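Local coordinates for Sn-glycerol-3-phosphate ABC transporter substrate-binding protein UspB (Mycobacterium tuberculosis, PDB 4MFI) that is the substrate-binding subunit of an ABC transporter, with specificity for glycerophosphocholine, and probably delivers that solute for uptake, at residues Arg189-Gly192 with Ala193-Ala197; Tyr158-Lys161 with Ala162-Gln165; Gly58-Gln61 with Asp62-Thr66. All blocks are in the same frame, centred on the assembly; numbering follows the deposited sequence.

How the contacts relate
From the N terminus the three contacts follow in series; none nests in or crosses another, and each joins neighbours along one continuous piece of chain. Contact 3 comes first, where helix 50-63 ends on its way to strand 69-73. Contact 2 marks the opposite event, strand 144-160 turning into helix 161-166. Contact 1 then closes the turn that takes helix 177-191 toward strand 198-201. Contacts 1 and 2 are neighbours in space, their centres about 12 Å apart, and V190 CG2 meets A163 O at 3.6 Å. Contact 3 lies about 55 Å from contact 1, centre to centre, across the chain's centre, consistent with the two-lobed binding-protein fold.

Contact 1 of 3, residues Arg189-Gly192 with Ala193-Ala197; sequences RVVG and AGRSA
V191 and R195 show how a long polar side chain can fold back over the end of the helix it follows. The tight part of the contact begins with a small apolar patch: V191 CG2, placed between the backbone N and the carbonyl carbon, reaches R195 CB at 3.8 Å. The backbone carbonyl carbon of S196 is a further neighbour of the same methyl. Beyond CB the arginine bends at chi3 (81°), and this turn carries its guanidinium back over V191, whose CB lies against one face of the group, off toward the rim. R195 NH1 then donates to V191 O at 3.0 Å, meeting a lone pair in the carbonyl plane, although the oxygen is tilted out of the guanidinium plane and the N-H...O angle is a modest 142°. R195 CD also passes 3.1 Å from V191 O, so the last carbonyl of helix 177-191 is approached by both the stem and the end of the arginine.

This is a helix C-terminus running straight into a type II beta turn, G192 to R195. G192 breaks the helix with a positive phi of 86°, at backbone angles where a CB would be jammed against the preceding carbonyl oxygen, and G194 takes the second positive phi, at the third position of the turn. G192 O and R195 N, which span the turn, stand 3.5 Å apart.

The outer side is far looser. A193 and G194 form the exposed crest of the turn, where A193 CB has nothing closer across the contact than G192 C, at 3.7 Å. On the inner side, by contrast, V191 also packs on A267, R195 NE is held by G264 O, and the backbone of S196 is hydrogen-bonded to I265 and A267, while Q188 NE2 of the same helix donates to R195 O.

Contact 2 of 3, residues Tyr158-Lys161 with Ala162-Gln165; sequences YYNK and AAWQ
With CG anti to the backbone N (chi1 -179°), N160 swings its amide forward over the start of helix 161-166, so that OD1 meets A163; in Y159, one residue earlier, chi1 of 68° sets CG between the backbone N and the carbonyl carbon and turns the ring against W164. The first of these is an N-cap, set where strand 144-160 gives way to the helix. A163 N donates to N160 OD1 at 3.1 Å, nearly straight at 161°, although the donor stands well above the amide plane and does not use a lone pair. The first helical backbone bonds run beside it, from W164 N to N160 O and from Q165 N to K161 O.

The Y159 and W164 side chains cross at about a right angle and their rings meet obliquely, with Y159 CD2 3.6 Å from W164 CD2. Outside the contact D171 takes up both Y159 OH and K161 NZ, the latter as a salt bridge, while W164 NE1 donates to R172 O and the W164 indole meets the ring of W183. Over the face of the six-membered ring of W164 sits Y159 CB, 3.5 Å from the centroid and almost on the normal, a CH-pi contact.

Contact 3 of 3, residues Gly58-Gln61 with Asp62-Thr66; sequences GRFQ and DRFPT
F60 and F64 make a local aromatic contact one helical turn apart, at the C-terminal end of helix 50-63, the helix of the beta-alpha-beta unit that links the parallel strands 39-43 and 69-73. Their planes are near parallel (23°), but the rings are slid apart and barely overlap; CE1 of F60 meets CD1 of F64 at 3.3 Å. F64 CB makes a CH-pi contact over one face of the F60 ring, 4.3 Å from its centroid and offset toward the rim. F60 reaches this position with CG anti to its backbone N (chi1 175°), and the F60 ring also forms an edge-to-face pair with F326 of helix 317-330.

Backbone bonds carry the helix to this point. F64 N donates to F60 O at 2.7 Å, and R63 N bonds to R59 O with a weak second bond to F60 O. At the outer side G58 O accepts from D62 N and from a water, and that water also donates to D62 OD2 at 2.6 Å, tying the carboxylate to the carbonyl one turn back.

F64 is the first residue to leave helical phi/psi. P65 has no N-H to offer Q61 O; P65 CA lies 3.3 Å from Q61 O in a CA-H...O contact, which implies that the regular bonding series ends at F64 N and a weaker interaction succeeds it.

Contact 1 of 3, residues Arg189-Gly192 with Ala193-Ala197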
ATOM      1  N   ARG A 189      29.103  -8.524  -8.689  1.00  6.11           N
ATOM      2  CA  ARG A 189      30.292  -8.516  -9.535  1.00  7.09           C
ATOM      3  C   ARG A 189      30.053  -7.668 -10.776  1.00  5.43           C
ATOM      4  O   ARG A 189      30.928  -6.889 -11.187  1.00  8.15           O
ATOM      5  CB  ARG A 189      30.660  -9.941  -9.950  1.00  7.93           C
ATOM      6  CG  ARG A 189      31.929 -10.019 -10.781  1.00 10.62           C
ATOM      7  CD  ARG A 189      32.221 -11.440 -11.234  1.00 11.60           C
ATOM      8  NE  ARG A 189      31.267 -11.907 -12.236  1.00 14.67           N
ATOM      9  CZ  ARG A 189      31.326 -11.587 -13.524  1.00 16.96           C
ATOM     10  NH1 ARG A 189      32.292 -10.789 -13.968  1.00 17.67           N
ATOM     11  NH2 ARG A 189      30.415 -12.058 -14.366  1.00 16.96           N
ATOM     12  N   VAL A 190      28.882  -7.814 -11.393  1.00  6.26           N
ATOM     13  CA  VAL A 190      28.685  -7.143 -12.675  1.00  7.44           C
ATOM     14  C   VAL A 190      28.350  -5.660 -12.549  1.00  6.77           C
ATOM     15  O   VAL A 190      28.509  -4.926 -13.519  1.00  8.44           O
ATOM     16  CB  VAL A 190      27.679  -7.860 -13.617  1.00 10.12           C
ATOM     17  CG1 VAL A 190      28.075  -9.318 -13.834  1.00 11.01           C
ATOM     18  CG2 VAL A 190      26.272  -7.744 -13.100  1.00 11.35           C
ATOM     19  N   VAL A 191      27.894  -5.196 -11.382  1.00  5.82           N
ATOM     20  CA  VAL A 191      27.667  -3.752 -11.235  1.00  5.85           C
ATOM     21  C   VAL A 191      28.943  -2.990 -10.844  1.00  6.32           C
ATOM     22  O   VAL A 191      29.082  -1.803 -11.145  1.00  7.51           O
ATOM     23  CB  VAL A 191      26.494  -3.381 -10.274  1.00  6.70           C
ATOM     24  CG1 VAL A 191      25.168  -3.917 -10.800  1.00  8.98           C
ATOM     25  CG2 VAL A 191      26.777  -3.834  -8.833  1.00  8.04           C
ATOM     26  N   GLY A 192      29.874  -3.664 -10.178  1.00  7.48           N
ATOM     27  CA  GLY A 192      31.141  -3.041  -9.833  1.00  7.78           C
ATOM     28  C   GLY A 192      31.143  -2.254  -8.532  1.00  7.71           C
ATOM     29  O   GLY A 192      30.180  -2.288  -7.754  1.00  8.86           O
ATOM     30  N   ALA A 193      32.236  -1.532  -8.301  1.00  7.19           N
ATOM     31  CA  ALA A 193      32.446  -0.818  -7.043  1.00  6.56           C
ATOM     32  C   ALA A 193      31.501   0.377  -6.899  1.00  6.43           C
ATOM     33  O   ALA A 193      31.228   1.081  -7.867  1.00  8.48           O
ATOM     34  CB  ALA A 193      33.902  -0.359  -6.937  1.00  8.00           C
ATOM     35  N   GLY A 194      31.023   0.624  -5.684  1.00  6.44           N
ATOM     36  CA  GLY A 194      30.167   1.769  -5.434  1.00  7.22           C
ATOM     37  C   GLY A 194      28.724   1.615  -5.884  1.00  6.89           C
ATOM     38  O   GLY A 194      27.947   2.569  -5.819  1.00  8.59           O
ATOM     39  N   ARG A 195      28.371   0.419  -6.351  1.00  6.36           N
ATOM     40  CA  ARG A 195      26.999   0.089  -6.729  1.00  5.30           C
ATOM     41  C   ARG A 195      26.586  -1.193  -5.998  1.00  5.10           C
ATOM     42  O   ARG A 195      27.419  -1.850  -5.365  1.00  6.74           O
ATOM     43  CB  ARG A 195      26.886  -0.104  -8.244  1.00  6.07           C
ATOM     44  CG  ARG A 195      27.215   1.130  -9.067  1.00  6.98           C
ATOM     45  CD  ARG A 195      27.398   0.741 -10.534  1.00 12.22           C
ATOM     46  NE  ARG A 195      26.151   0.592 -11.260  1.00 14.10           N
ATOM     47  CZ  ARG A 195      26.027  -0.025 -12.434  1.00 10.88           C
ATOM     48  NH1 ARG A 195      27.061  -0.656 -12.997  1.00  9.75           N
ATOM     49  NH2 ARG A 195      24.841  -0.064 -13.018  1.00 15.40           N
ATOM     50  N   SER A 196      25.305  -1.543  -6.076  1.00  4.52           N
ATOM     51  CA  SER A 196      24.805  -2.739  -5.393  1.00  4.46           C
ATOM     52  C   SER A 196      23.896  -3.550  -6.290  1.00  4.71           C
ATOM     53  O   SER A 196      23.234  -2.999  -7.177  1.00  5.51           O
ATOM     54  CB  SER A 196      24.035  -2.358  -4.122  1.00  6.58           C
ATOM     55  OG  SER A 196      24.898  -1.792  -3.157  1.00  7.70           O
ATOM     56  N   ALA A 197      23.854  -4.858  -6.044  1.00  4.53           N
ATOM     57  CA  ALA A 197      22.935  -5.752  -6.749  1.00  4.06           C
ATOM     58  C   ALA A 197      21.481  -5.450  -6.399  1.00  4.88           C
ATOM     59  O   ALA A 197      20.588  -5.642  -7.229  1.00  6.46           O
ATOM     60  CB  ALA A 197      23.252  -7.205  -6.414  1.00  5.93           C
TER

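Contact 2 of 3, residues Tyr158-Lys161 with Ala162-Gln165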
ATOM      1  N   TYR A 158      11.777  -4.312  -9.338  1.00  4.55           N
ATOM      2  CA  TYR A 158      12.365  -3.652 -10.493  1.00  4.37           C
ATOM      3  C   TYR A 158      13.744  -4.233 -10.759  1.00  5.16           C
ATOM      4  O   TYR A 158      14.519  -4.446  -9.822  1.00  5.16           O
ATOM      5  CB  TYR A 158      12.499  -2.152 -10.226  1.00  5.79           C
ATOM      6  CG  TYR A 158      11.187  -1.413 -10.076  1.00  5.13           C
ATOM      7  CD1 TYR A 158      10.577  -0.828 -11.181  1.00  7.23           C
ATOM      8  CD2 TYR A 158      10.561  -1.278  -8.833  1.00  4.79           C
ATOM      9  CE1 TYR A 158       9.389  -0.132 -11.067  1.00  8.49           C
ATOM     10  CE2 TYR A 158       9.350  -0.583  -8.709  1.00  6.81           C
ATOM     11  CZ  TYR A 158       8.770  -0.013  -9.836  1.00  7.91           C
ATOM     12  OH  TYR A 158       7.584   0.695  -9.747  1.00  9.88           O
ATOM     13  N   TYR A 159      14.073  -4.474 -12.025  1.00  4.58           N
ATOM     14  CA  TYR A 159      15.400  -4.996 -12.349  1.00  4.63           C
ATOM     15  C   TYR A 159      16.008  -4.406 -13.611  1.00  5.12           C
ATOM     16  O   TYR A 159      15.307  -4.111 -14.582  1.00  7.17           O
ATOM     17  CB  TYR A 159      15.431  -6.530 -12.376  1.00  6.56           C
ATOM     18  CG  TYR A 159      14.654  -7.219 -13.485  1.00  5.48           C
ATOM     19  CD1 TYR A 159      13.284  -7.461 -13.369  1.00  6.49           C
ATOM     20  CD2 TYR A 159      15.301  -7.678 -14.629  1.00  7.27           C
ATOM     21  CE1 TYR A 159      12.580  -8.124 -14.377  1.00  7.97           C
ATOM     22  CE2 TYR A 159      14.612  -8.340 -15.635  1.00  7.63           C
ATOM     23  CZ  TYR A 159      13.252  -8.554 -15.512  1.00  7.55           C
ATOM     24  OH  TYR A 159      12.580  -9.215 -16.517  1.00  9.70           O
ATOM     25  N   ASN A 160      17.322  -4.228 -13.556  1.00  5.36           N
ATOM     26  CA  ASN A 160      18.124  -3.665 -14.631  1.00  6.47           C
ATOM     27  C   ASN A 160      18.493  -4.796 -15.592  1.00  6.44           C
ATOM     28  O   ASN A 160      19.213  -5.731 -15.220  1.00  6.70           O
ATOM     29  CB  ASN A 160      19.361  -3.038 -13.984  1.00  6.95           C
ATOM     30  CG  ASN A 160      20.291  -2.381 -14.967  1.00  7.97           C
ATOM     31  OD1 ASN A 160      20.596  -2.925 -16.024  1.00  9.24           O
ATOM     32  ND2 ASN A 160      20.793  -1.207 -14.591  1.00  8.87           N
ATOM     33  N   LYS A 161      17.993  -4.724 -16.826  1.00  6.19           N
ATOM     34  CA  LYS A 161      18.187  -5.822 -17.774  1.00  6.96           C
ATOM     35  C   LYS A 161      19.630  -5.968 -18.235  1.00  7.59           C
ATOM     36  O   LYS A 161      20.067  -7.075 -18.521  1.00  9.46           O
ATOM     37  CB  LYS A 161      17.234  -5.706 -18.960  1.00  9.07           C
ATOM     38  CG  LYS A 161      15.795  -5.901 -18.552  1.00 11.16           C
ATOM     39  CD  LYS A 161      14.948  -6.381 -19.708  1.00 11.72           C
ATOM     40  CE  LYS A 161      13.512  -6.574 -19.276  1.00 12.47           C
ATOM     41  NZ  LYS A 161      12.714  -7.192 -20.365  1.00 16.21           N
ATOM     42  N   ALA A 162      20.372  -4.865 -18.303  1.00  8.11           N
ATOM     43  CA  ALA A 162      21.783  -4.959 -18.662  1.00  9.30           C
ATOM     44  C   ALA A 162      22.559  -5.728 -17.596  1.00  9.36           C
ATOM     45  O   ALA A 162      23.417  -6.549 -17.921  1.00 10.35           O
ATOM     46  CB  ALA A 162      22.387  -3.583 -18.884  1.00 11.24           C
ATOM     47  N   ALA A 163      22.255  -5.469 -16.326  1.00  7.20           N
ATOM     48  CA  ALA A 163      22.908  -6.187 -15.235  1.00  6.14           C
ATOM     49  C   ALA A 163      22.521  -7.663 -15.273  1.00  5.81           C
ATOM     50  O   ALA A 163      23.373  -8.539 -15.117  1.00  7.66           O
ATOM     51  CB  ALA A 163      22.545  -5.564 -13.879  1.00  7.14           C
ATOM     52  N   TRP A 164      21.230  -7.937 -15.478  1.00  5.70           N
ATOM     53  CA  TRP A 164      20.732  -9.308 -15.574  1.00  6.43           C
ATOM     54  C   TRP A 164      21.463 -10.066 -16.679  1.00  7.47           C
ATOM     55  O   TRP A 164      21.883 -11.210 -16.489  1.00  8.18           O
ATOM     56  CB  TRP A 164      19.223  -9.294 -15.851  1.00  6.80           C
ATOM     57  CG  TRP A 164      18.347  -9.712 -14.688  1.00  6.04           C
ATOM     58  CD1 TRP A 164      17.419 -10.714 -14.694  1.00  6.26           C
ATOM     59  CD2 TRP A 164      18.318  -9.146 -13.359  1.00  6.52           C
ATOM     60  NE1 TRP A 164      16.818 -10.813 -13.457  1.00  5.39           N
ATOM     61  CE2 TRP A 164      17.344  -9.859 -12.625  1.00  5.22           C
ATOM     62  CE3 TRP A 164      19.013  -8.107 -12.724  1.00  6.53           C
ATOM     63  CZ2 TRP A 164      17.059  -9.577 -11.283  1.00  5.34           C
ATOM     64  CZ3 TRP A 164      18.723  -7.823 -11.393  1.00  5.31           C
ATOM     65  CH2 TRP A 164      17.761  -8.560 -10.685  1.00  5.39           C
ATOM     66  N   GLN A 165      21.621  -9.419 -17.831  1.00  7.47           N
ATOM     67  CA  GLN A 165      22.280 -10.044 -18.975  1.00  9.98           C
ATOM     68  C   GLN A 165      23.749 -10.337 -18.687  1.00  9.10           C
ATOM     69  O   GLN A 165      24.243 -11.426 -18.998  1.00 11.17           O
ATOM     70  CB  GLN A 165      22.155  -9.157 -20.209  1.00 13.36           C
ATOM     71  CG  GLN A 165      20.758  -9.104 -20.788  1.00 19.49           C
ATOM     72  CD  GLN A 165      20.664  -8.158 -21.969  1.00 25.64           C
ATOM     73  OE1 GLN A 165      21.675  -7.824 -22.598  1.00 30.70           O
ATOM     74  NE2 GLN A 165      19.450  -7.717 -22.279  1.00 29.55           N
TER

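Contact 3 of 3, residues Gly58-Gln61 with Asp62-Thr66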
ATOM      1  N   GLY A  58     -17.084  15.814 -11.757  1.00 13.09           N
ATOM      2  CA  GLY A  58     -17.910  16.257 -12.867  1.00 13.32           C
ATOM      3  C   GLY A  58     -18.764  15.120 -13.395  1.00 12.34           C
ATOM      4  O   GLY A  58     -19.957  15.302 -13.672  1.00 14.38           O
ATOM      5  N   ARG A  59     -18.155  13.945 -13.539  1.00 12.21           N
ATOM      6  CA  ARG A  59     -18.889  12.764 -13.988  1.00 11.09           C
ATOM      7  C   ARG A  59     -19.990  12.405 -12.992  1.00 11.18           C
ATOM      8  O   ARG A  59     -21.103  12.049 -13.386  1.00 12.67           O
ATOM      9  CB  ARG A  59     -17.943  11.572 -14.178  1.00 11.65           C
ATOM     10  CG  ARG A  59     -16.880  11.779 -15.254  1.00 12.23           C
ATOM     11  CD  ARG A  59     -15.909  10.603 -15.310  1.00 11.74           C
ATOM     12  NE  ARG A  59     -14.904  10.800 -16.352  1.00 12.79           N
ATOM     13  CZ  ARG A  59     -14.108   9.845 -16.823  1.00 14.48           C
ATOM     14  NH1 ARG A  59     -14.190   8.609 -16.348  1.00 13.81           N
ATOM     15  NH2 ARG A  59     -13.240  10.126 -17.786  1.00 16.21           N
ATOM     16  N   PHE A  60     -19.677  12.510 -11.703  1.00 11.46           N
ATOM     17  CA  PHE A  60     -20.651  12.203 -10.662  1.00 10.89           C
ATOM     18  C   PHE A  60     -21.849  13.141 -10.732  1.00 11.48           C
ATOM     19  O   PHE A  60     -23.005  12.700 -10.694  1.00 12.47           O
ATOM     20  CB  PHE A  60     -19.998  12.280  -9.281  1.00  9.87           C
ATOM     21  CG  PHE A  60     -20.960  12.097  -8.149  1.00 10.31           C
ATOM     22  CD1 PHE A  60     -21.420  10.834  -7.813  1.00 10.05           C
ATOM     23  CD2 PHE A  60     -21.409  13.191  -7.421  1.00 11.71           C
ATOM     24  CE1 PHE A  60     -22.307  10.663  -6.766  1.00 10.28           C
ATOM     25  CE2 PHE A  60     -22.294  13.029  -6.366  1.00 12.05           C
ATOM     26  CZ  PHE A  60     -22.748  11.760  -6.041  1.00 12.29           C
ATOM     27  N   GLN A  61     -21.570  14.434 -10.846  1.00 12.35           N
ATOM     28  CA  GLN A  61     -22.627  15.436 -10.889  1.00 14.65           C
ATOM     29  C   GLN A  61     -23.493  15.313 -12.144  1.00 14.86           C
ATOM     30  O   GLN A  61     -24.673  15.672 -12.122  1.00 17.58           O
ATOM     31  CB  GLN A  61     -22.039  16.839 -10.732  1.00 14.99           C
ATOM     32  CG  GLN A  61     -21.436  17.051  -9.346  1.00 17.13           C
ATOM     33  CD  GLN A  61     -20.796  18.410  -9.153  1.00 19.73           C
ATOM     34  OE1 GLN A  61     -20.523  18.817  -8.024  1.00 19.01           O
ATOM     35  NE2 GLN A  61     -20.546  19.118 -10.249  1.00 23.17           N
ATOM     36  N   ASP A  62     -22.923  14.783 -13.226  1.00 14.77           N
ATOM     37  CA  ASP A  62     -23.713  14.483 -14.426  1.00 16.68           C
ATOM     38  C   ASP A  62     -24.707  13.350 -14.172  1.00 17.29           C
ATOM     39  O   ASP A  62     -25.844  13.387 -14.648  1.00 18.70           O
ATOM     40  CB  ASP A  62     -22.811  14.090 -15.600  1.00 19.03           C
ATOM     41  CG  ASP A  62     -22.083  15.272 -16.210  1.00 26.04           C
ATOM     42  OD1 ASP A  62     -21.051  15.045 -16.878  1.00 29.31           O
ATOM     43  OD2 ASP A  62     -22.540  16.422 -16.031  1.00 28.10           O
ATOM     44  N   ARG A  63     -24.264  12.340 -13.426  1.00 15.37           N
ATOM     45  CA  ARG A  63     -25.063  11.148 -13.164  1.00 14.31           C
ATOM     46  C   ARG A  63     -26.064  11.386 -12.040  1.00 14.53           C
ATOM     47  O   ARG A  63     -27.161  10.822 -12.044  1.00 14.46           O
ATOM     48  CB  ARG A  63     -24.137   9.980 -12.804  1.00 14.89           C
ATOM     49  CG  ARG A  63     -24.831   8.638 -12.625  1.00 15.62           C
ATOM     50  CD  ARG A  63     -25.401   8.108 -13.942  1.00 18.27           C
ATOM     51  NE  ARG A  63     -24.368   7.922 -14.957  1.00 22.18           N
ATOM     52  CZ  ARG A  63     -23.594   6.844 -15.045  1.00 26.39           C
ATOM     53  NH1 ARG A  63     -23.737   5.846 -14.184  1.00 26.30           N
ATOM     54  NH2 ARG A  63     -22.673   6.762 -15.996  1.00 29.93           N
ATOM     55  N   PHE A  64     -25.673  12.216 -11.077  1.00 14.38           N
ATOM     56  CA  PHE A  64     -26.515  12.539  -9.927  1.00 13.89           C
ATOM     57  C   PHE A  64     -26.739  14.051  -9.899  1.00 14.81           C
ATOM     58  O   PHE A  64     -26.125  14.756  -9.099  1.00 15.50           O
ATOM     59  CB  PHE A  64     -25.833  12.098  -8.624  1.00 13.93           C
ATOM     60  CG  PHE A  64     -25.697  10.600  -8.471  1.00 12.73           C
ATOM     61  CD1 PHE A  64     -24.627   9.921  -9.041  1.00 12.51           C
ATOM     62  CD2 PHE A  64     -26.627   9.873  -7.735  1.00 12.99           C
ATOM     63  CE1 PHE A  64     -24.493   8.544  -8.884  1.00 12.32           C
ATOM     64  CE2 PHE A  64     -26.497   8.500  -7.578  1.00 13.72           C
ATOM     65  CZ  PHE A  64     -25.430   7.836  -8.154  1.00 12.96           C
ATOM     66  N   PRO A  65     -27.623  14.557 -10.779  1.00 17.10           N
ATOM     67  CA  PRO A  65     -27.754  16.007 -10.982  1.00 18.52           C
ATOM     68  C   PRO A  65     -28.290  16.773  -9.774  1.00 23.16           C
ATOM     69  O   PRO A  65     -28.237  18.002  -9.768  1.00 25.78           O
ATOM     70  CB  PRO A  65     -28.730  16.111 -12.161  1.00 18.76           C
ATOM     71  CG  PRO A  65     -29.472  14.821 -12.160  1.00 19.05           C
ATOM     72  CD  PRO A  65     -28.483  13.796 -11.699  1.00 17.26           C
ATOM     73  N   THR A  66     -28.791  16.061  -8.769  1.00 25.72           N
ATOM     74  CA  THR A  66     -29.319  16.710  -7.575  1.00 28.95           C
ATOM     75  C   THR A  66     -28.264  16.833  -6.474  1.00 25.51           C
ATOM     76  O   THR A  66     -28.518  17.433  -5.429  1.00 28.30           O
ATOM     77  CB  THR A  66     -30.541  15.952  -7.017  1.00 33.90           C
ATOM     78  OG1 THR A  66     -30.121  14.695  -6.474  1.00 36.01           O
ATOM     79  CG2 THR A  66     -31.563  15.706  -8.115  1.00 36.21           C
TER
HETATM   80  O   HOH W   1     -20.802  17.713 -14.527  1.00 28.01           O